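Local coordinates for protein methyltransferase (Geobacter sulfurreducens PCA, PDB 3C3P) that probably transfers a methyl group from S-adenosyl-L-methionine to a hydroxyl oxygen of a substrate not yet identified, as an O-methyltransferase of the Rossmann-like class, at residues A[138-150]-A[181-193]. Residues are numbered along the deposited sequence; the frame is centred on the assembly and turned at random. Where two conformers were deposited one is given.
Sequences NGADVLERMNRCL and EFNHHLSRRRDFF. With EDO (1,2-ethanediol), chain L.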
loop_
_atom_site.group_PDB
_atom_site.type_symbol
_atom_site.label_atom_id
_atom_site.label_comp_id
_atom_site.label_asym_id
_atom_site.label_seq_id
_atom_site.Cartn_x
_atom_site.Cartn_y
_atom_site.Cartn_z
ATOM N N ASN A 138 12.841 18.550 2.234
ATOM C CA ASN A 138 13.328 18.295 0.883
ATOM C C ASN A 138 13.713 16.814 0.935
ATOM O O ASN A 138 14.691 16.420 1.576
ATOM C CB ASN A 138 14.502 19.230 0.533
ATOM C CG ASN A 138 15.127 18.943 -0.829
ATOM O OD1 ASN A 138 15.025 17.842 -1.350
ATOM N ND2 ASN A 138 15.835 19.933 -1.383
ATOM N N GLY A 139 12.890 15.985 0.304
ATOM C CA GLY A 139 13.089 14.547 0.325
ATOM C C GLY A 139 14.469 14.036 0.011
ATOM O O GLY A 139 14.987 13.143 0.700
ATOM N N ALA A 140 15.058 14.603 -1.038
ATOM C CA ALA A 140 16.393 14.181 -1.512
ATOM C C ALA A 140 17.428 14.420 -0.439
ATOM O O ALA A 140 18.334 13.626 -0.232
ATOM C CB ALA A 140 16.789 14.912 -2.797
ATOM N N ASP A 141 17.225 15.523 0.260
ATOM C CA ASP A 141 18.106 15.950 1.349
ATOM C C ASP A 141 17.962 14.992 2.527
ATOM O O ASP A 141 18.941 14.547 3.100
ATOM C CB ASP A 141 17.805 17.399 1.766
ATOM C CG ASP A 141 18.160 18.423 0.676
ATOM O OD1 ASP A 141 18.830 18.052 -0.323
ATOM O OD2 ASP A 141 17.812 19.623 0.833
ATOM N N VAL A 142 16.726 14.642 2.848
ATOM C CA VAL A 142 16.443 13.717 3.953
ATOM C C VAL A 142 17.057 12.344 3.712
ATOM O O VAL A 142 17.631 11.720 4.600
ATOM C CB VAL A 142 14.901 13.514 4.164
ATOM C CG1 VAL A 142 14.616 12.323 5.074
ATOM C CG2 VAL A 142 14.235 14.797 4.681
ATOM N N LEU A 143 16.944 11.897 2.475
ATOM C CA LEU A 143 17.411 10.573 2.091
ATOM C C LEU A 143 18.945 10.529 2.020
ATOM O O LEU A 143 19.571 9.517 2.337
ATOM C CB LEU A 143 16.740 10.174 0.766
ATOM C CG LEU A 143 16.753 8.703 0.375
ATOM C CD1 LEU A 143 16.201 7.915 1.525
ATOM C CD2 LEU A 143 15.950 8.441 -0.927
ATOM N N GLU A 144 19.559 11.646 1.652
ATOM C CA GLU A 144 21.026 11.688 1.552
ATOM C C GLU A 144 21.591 11.520 2.941
ATOM O O GLU A 144 22.649 10.923 3.125
ATOM C CB GLU A 144 21.540 12.989 0.919
ATOM C CG GLU A 144 23.075 13.031 0.685
ATOM N N ARG A 145 20.847 12.009 3.921
ATOM C CA ARG A 145 21.253 11.943 5.334
ATOM C C ARG A 145 20.857 10.655 6.039
ATOM O O ARG A 145 21.616 10.113 6.844
ATOM C CB ARG A 145 20.621 13.094 6.130
HETATM N N MSE A 146 19.664 10.176 5.695
HETATM C CA MSE A 146 19.032 8.992 6.329
HETATM C C MSE A 146 19.193 7.616 5.669
HETATM O O MSE A 146 18.976 6.591 6.325
HETATM C CB MSE A 146 17.508 9.243 6.444
HETATM C CG MSE A 146 17.085 10.472 7.273
HETATM SE SE MSE A 146 17.634 10.394 9.134
HETATM C CE MSE A 146 16.761 8.723 9.626
ATOM N N ASN A 147 19.551 7.573 4.393
ATOM C CA ASN A 147 19.639 6.270 3.725
ATOM C C ASN A 147 20.517 5.281 4.501
ATOM O O ASN A 147 20.257 4.070 4.504
ATOM C CB ASN A 147 20.138 6.379 2.288
ATOM C CG ASN A 147 19.814 5.150 1.495
ATOM O OD1 ASN A 147 18.709 4.627 1.583
ATOM N ND2 ASN A 147 20.746 4.700 0.691
ATOM N N ARG A 148 21.531 5.826 5.171
ATOM C CA ARG A 148 22.508 5.042 5.960
ATOM C C ARG A 148 21.900 4.428 7.217
ATOM O O ARG A 148 22.450 3.492 7.809
ATOM C CB ARG A 148 23.660 5.924 6.451
ATOM C CG ARG A 148 24.492 6.585 5.379
ATOM C CD ARG A 148 25.662 7.313 6.006
ATOM N NE ARG A 148 25.236 8.405 6.878
ATOM C CZ ARG A 148 25.012 9.658 6.474
ATOM N NH1 ARG A 148 25.169 9.997 5.197
ATOM N NH2 ARG A 148 24.623 10.577 7.356
ATOM N N CYS A 149 20.766 4.995 7.597
ATOM C CA CYS A 149 20.028 4.624 8.814
ATOM C C CYS A 149 18.953 3.610 8.536
ATOM O O CYS A 149 18.350 3.041 9.449
ATOM C CB CYS A 149 19.398 5.876 9.430
ATOM S SG CYS A 149 20.616 7.167 9.867
ATOM N N LEU A 150 18.762 3.348 7.256
ATOM C CA LEU A 150 17.708 2.418 6.824
ATOM C C LEU A 150 18.107 0.950 6.869
ATOM O O LEU A 150 19.240 0.579 6.600
ATOM C CB LEU A 150 17.201 2.755 5.408
ATOM C CG LEU A 150 16.554 4.118 5.156
ATOM C CD1 LEU A 150 16.119 4.192 3.703
ATOM C CD2 LEU A 150 15.378 4.345 6.099
ATOM N N GLU A 181 9.089 17.916 -6.220
ATOM C CA GLU A 181 10.494 17.492 -6.433
ATOM C C GLU A 181 10.929 16.112 -5.984
ATOM O O GLU A 181 11.613 15.412 -6.730
ATOM C CB GLU A 181 11.512 18.528 -5.900
ATOM C CG GLU A 181 12.802 18.449 -6.705
ATOM C CD GLU A 181 13.993 19.076 -6.028
ATOM O OE1 GLU A 181 14.360 18.540 -4.955
ATOM O OE2 GLU A 181 14.613 20.030 -6.593
ATOM N N PHE A 182 10.534 15.723 -4.793
ATOM C CA PHE A 182 10.980 14.418 -4.273
ATOM C C PHE A 182 10.481 13.288 -5.160
ATOM O O PHE A 182 11.144 12.267 -5.337
ATOM C CB PHE A 182 10.601 14.255 -2.798
ATOM C CG PHE A 182 11.202 13.045 -2.168
ATOM C CD1 PHE A 182 12.540 12.748 -2.369
ATOM C CD2 PHE A 182 10.488 12.285 -1.290
ATOM C CE1 PHE A 182 13.118 11.624 -1.767
ATOM C CE2 PHE A 182 11.065 11.187 -0.691
ATOM C CZ PHE A 182 12.377 10.861 -0.936
ATOM N N ASN A 183 9.305 13.493 -5.748
ATOM C CA ASN A 183 8.738 12.497 -6.642
ATOM C C ASN A 183 9.689 12.224 -7.806
ATOM O O ASN A 183 9.935 11.083 -8.183
ATOM C CB ASN A 183 7.407 12.972 -7.248
ATOM C CG ASN A 183 6.349 13.233 -6.216
ATOM O OD1 ASN A 183 6.425 12.730 -5.093
ATOM N ND2 ASN A 183 5.326 13.994 -6.599
ATOM N N HIS A 184 10.239 13.304 -8.349
ATOM C CA HIS A 184 11.135 13.230 -9.529
ATOM C C HIS A 184 12.451 12.619 -9.169
ATOM O O HIS A 184 13.046 11.896 -9.961
ATOM C CB HIS A 184 11.285 14.584 -10.183
ATOM C CG HIS A 184 9.987 15.123 -10.678
ATOM N ND1 HIS A 184 9.633 15.112 -12.009
ATOM C CD2 HIS A 184 8.918 15.611 -10.001
ATOM C CE1 HIS A 184 8.427 15.637 -12.132
ATOM N NE2 HIS A 184 7.963 15.932 -10.931
ATOM N N HIS A 185 12.889 12.912 -7.955
ATOM C CA HIS A 185 14.142 12.362 -7.452
ATOM C C HIS A 185 14.049 10.863 -7.186
ATOM O O HIS A 185 14.749 10.045 -7.770
ATOM C CB HIS A 185 14.515 13.019 -6.126
ATOM C CG HIS A 185 15.751 12.441 -5.495
ATOM N ND1 HIS A 185 17.028 12.812 -5.876
ATOM C CD2 HIS A 185 15.903 11.504 -4.528
ATOM C CE1 HIS A 185 17.910 12.146 -5.150
ATOM N NE2 HIS A 185 17.256 11.337 -4.335
ATOM N N LEU A 186 13.104 10.521 -6.341
ATOM C CA LEU A 186 12.969 9.129 -5.865
ATOM C C LEU A 186 12.639 8.143 -6.952
ATOM O O LEU A 186 13.068 6.966 -6.915
ATOM C CB LEU A 186 11.945 9.032 -4.720
ATOM C CG LEU A 186 11.985 7.721 -3.946
ATOM C CD1 LEU A 186 13.362 7.567 -3.322
ATOM C CD2 LEU A 186 10.871 7.691 -2.906
ATOM N N SER A 187 11.948 8.638 -7.959
ATOM C CA SER A 187 11.538 7.788 -9.074
ATOM C C SER A 187 12.732 7.377 -9.914
ATOM O O SER A 187 12.675 6.397 -10.679
ATOM C CB SER A 187 10.515 8.500 -9.961
ATOM O OG SER A 187 11.092 9.619 -10.596
ATOM N N ARG A 188 13.825 8.116 -9.749
ATOM C CA ARG A 188 15.071 7.876 -10.509
ATOM C C ARG A 188 16.102 7.129 -9.737
ATOM O O ARG A 188 17.152 6.753 -10.264
ATOM C CB ARG A 188 15.661 9.171 -11.003
ATOM C CG ARG A 188 14.938 9.655 -12.156
ATOM C CD ARG A 188 15.341 11.022 -12.498
ATOM N NE ARG A 188 14.809 11.358 -13.804
ATOM C CZ ARG A 188 13.571 11.758 -14.015
ATOM N NH1 ARG A 188 12.716 11.820 -12.988
ATOM N NH2 ARG A 188 13.202 12.057 -15.250
ATOM N N ARG A 189 15.783 6.891 -8.490
ATOM C CA ARG A 189 16.688 6.141 -7.622
ATOM C C ARG A 189 16.536 4.660 -7.868
ATOM O O ARG A 189 15.600 4.007 -7.391
ATOM C CB ARG A 189 16.507 6.554 -6.198
ATOM C CG ARG A 189 17.142 7.885 -6.159
ATOM C CD ARG A 189 17.439 8.345 -4.852
ATOM N NE ARG A 189 18.226 7.380 -4.111
ATOM C CZ ARG A 189 18.933 7.723 -3.058
ATOM N NH1 ARG A 189 19.010 9.004 -2.754
ATOM N NH2 ARG A 189 19.596 6.811 -2.381
ATOM N N ARG A 190 17.529 4.134 -8.580
ATOM C CA ARG A 190 17.524 2.712 -8.955
ATOM C C ARG A 190 17.612 1.771 -7.769
ATOM O O ARG A 190 17.449 0.567 -7.917
ATOM C CB ARG A 190 18.630 2.362 -9.968
ATOM C CG ARG A 190 18.419 2.928 -11.372
ATOM C CD ARG A 190 19.297 2.156 -12.335
ATOM N NE ARG A 190 19.213 2.571 -13.732
ATOM C CZ ARG A 190 18.597 3.661 -14.179
ATOM N NH1 ARG A 190 18.041 4.520 -13.337
ATOM N NH2 ARG A 190 18.594 3.917 -15.486
ATOM N N ASP A 191 17.869 2.342 -6.605
ATOM C CA ASP A 191 17.989 1.587 -5.352
ATOM C C ASP A 191 16.655 1.469 -4.638
ATOM O O ASP A 191 16.527 0.755 -3.653
ATOM C CB ASP A 191 19.064 2.135 -4.421
ATOM C CG ASP A 191 18.952 3.617 -4.161
ATOM O OD1 ASP A 191 18.353 4.346 -4.982
ATOM O OD2 ASP A 191 19.524 4.031 -3.132
ATOM N N PHE A 192 15.669 2.152 -5.201
ATOM C CA PHE A 192 14.279 2.111 -4.711
ATOM C C PHE A 192 13.256 1.780 -5.778
ATOM O O PHE A 192 13.423 2.083 -6.955
ATOM C CB PHE A 192 13.856 3.457 -4.111
ATOM C CG PHE A 192 14.470 3.749 -2.795
ATOM C CD1 PHE A 192 15.719 4.337 -2.708
ATOM C CD2 PHE A 192 13.788 3.462 -1.628
ATOM C CE1 PHE A 192 16.288 4.618 -1.489
ATOM C CE2 PHE A 192 14.368 3.711 -0.401
ATOM C CZ PHE A 192 15.625 4.316 -0.339
ATOM N N PHE A 193 12.196 1.109 -5.331
ATOM C CA PHE A 193 11.038 0.834 -6.171
ATOM C C PHE A 193 9.940 1.768 -5.615
ATOM O O PHE A 193 9.494 1.641 -4.463
ATOM C CB PHE A 193 10.556 -0.615 -6.208
ATOM C CG PHE A 193 9.356 -0.793 -7.091
ATOM C CD1 PHE A 193 9.515 -1.078 -8.444
ATOM C CD2 PHE A 193 8.061 -0.606 -6.585
ATOM C CE1 PHE A 193 8.404 -1.221 -9.275
ATOM C CE2 PHE A 193 6.955 -0.740 -7.396
ATOM C CZ PHE A 193 7.120 -1.038 -8.755
HETATM C C1 EDO L . 12.466 1.086 -9.772
HETATM O O1 EDO L . 13.613 0.342 -9.406
HETATM C C2 EDO L . 12.109 1.064 -11.258
HETATM O O2 EDO L . 10.780 0.577 -11.480
HETATM O O HOH W 1 13.598 16.269 -3.060
HETATM O O HOH W 2 21.038 8.612 -0.195
#
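The CA of G139 rests over one face of the F182 ring, 3.4 Å from its centroid, a CH-pi contact at a point where a side chain would run into the ring. H185, about one turn beyond F182, offers the face of its ring to the CB of A140, 3.7 Å from the centroid and almost on its normal; a methyl is small enough to settle there. L143 follows with its CG anti to the backbone N (chi1 -163°), which brings CD2 among four side chains: L186 CD1 at 3.6 Å, the edge of F182, the F192 ring and one face of the R189 guanidinium. A branched aliphatic chain suits so largely apolar a setting. Further on, N147 passes alongside F192, its OD1 at the ring edge, 3.6 Å from CZ; this buried oxygen has no polar partner.

The orientation of the guanidinium is set within 181-193: R189 forms a salt bridge with D191, side-on, NE to OD1 and NH2 to OD2 (2.9 Å), both nearly straight and in plane, while NH1 gives a weak, in-plane bond to H185 NE2. Replacing R189 by alanine is likely to leave the D191 carboxylate without its mate, take away a weak bond to H185 and open a gap on one side of L143 CD2.

Two waters bridge the polar groups across the contact: one links N138 OD1 and A140 N to E181 OE1, and a second joins the L143 carbonyl oxygen to R189 NH2. N138, the N-cap of helix 139-146, also accepts a weak bond from A140 N. The axes of the two short helices approach to 9.5 Å at 49°. Beneath them, in this Rossmann-like methyltransferase fold, M146 packs on strand 127-133, F182 reaches M132 and L204, and F192 begins strand 192-197, outermost of the sheet within this chain, touching R208 of strand 203-208.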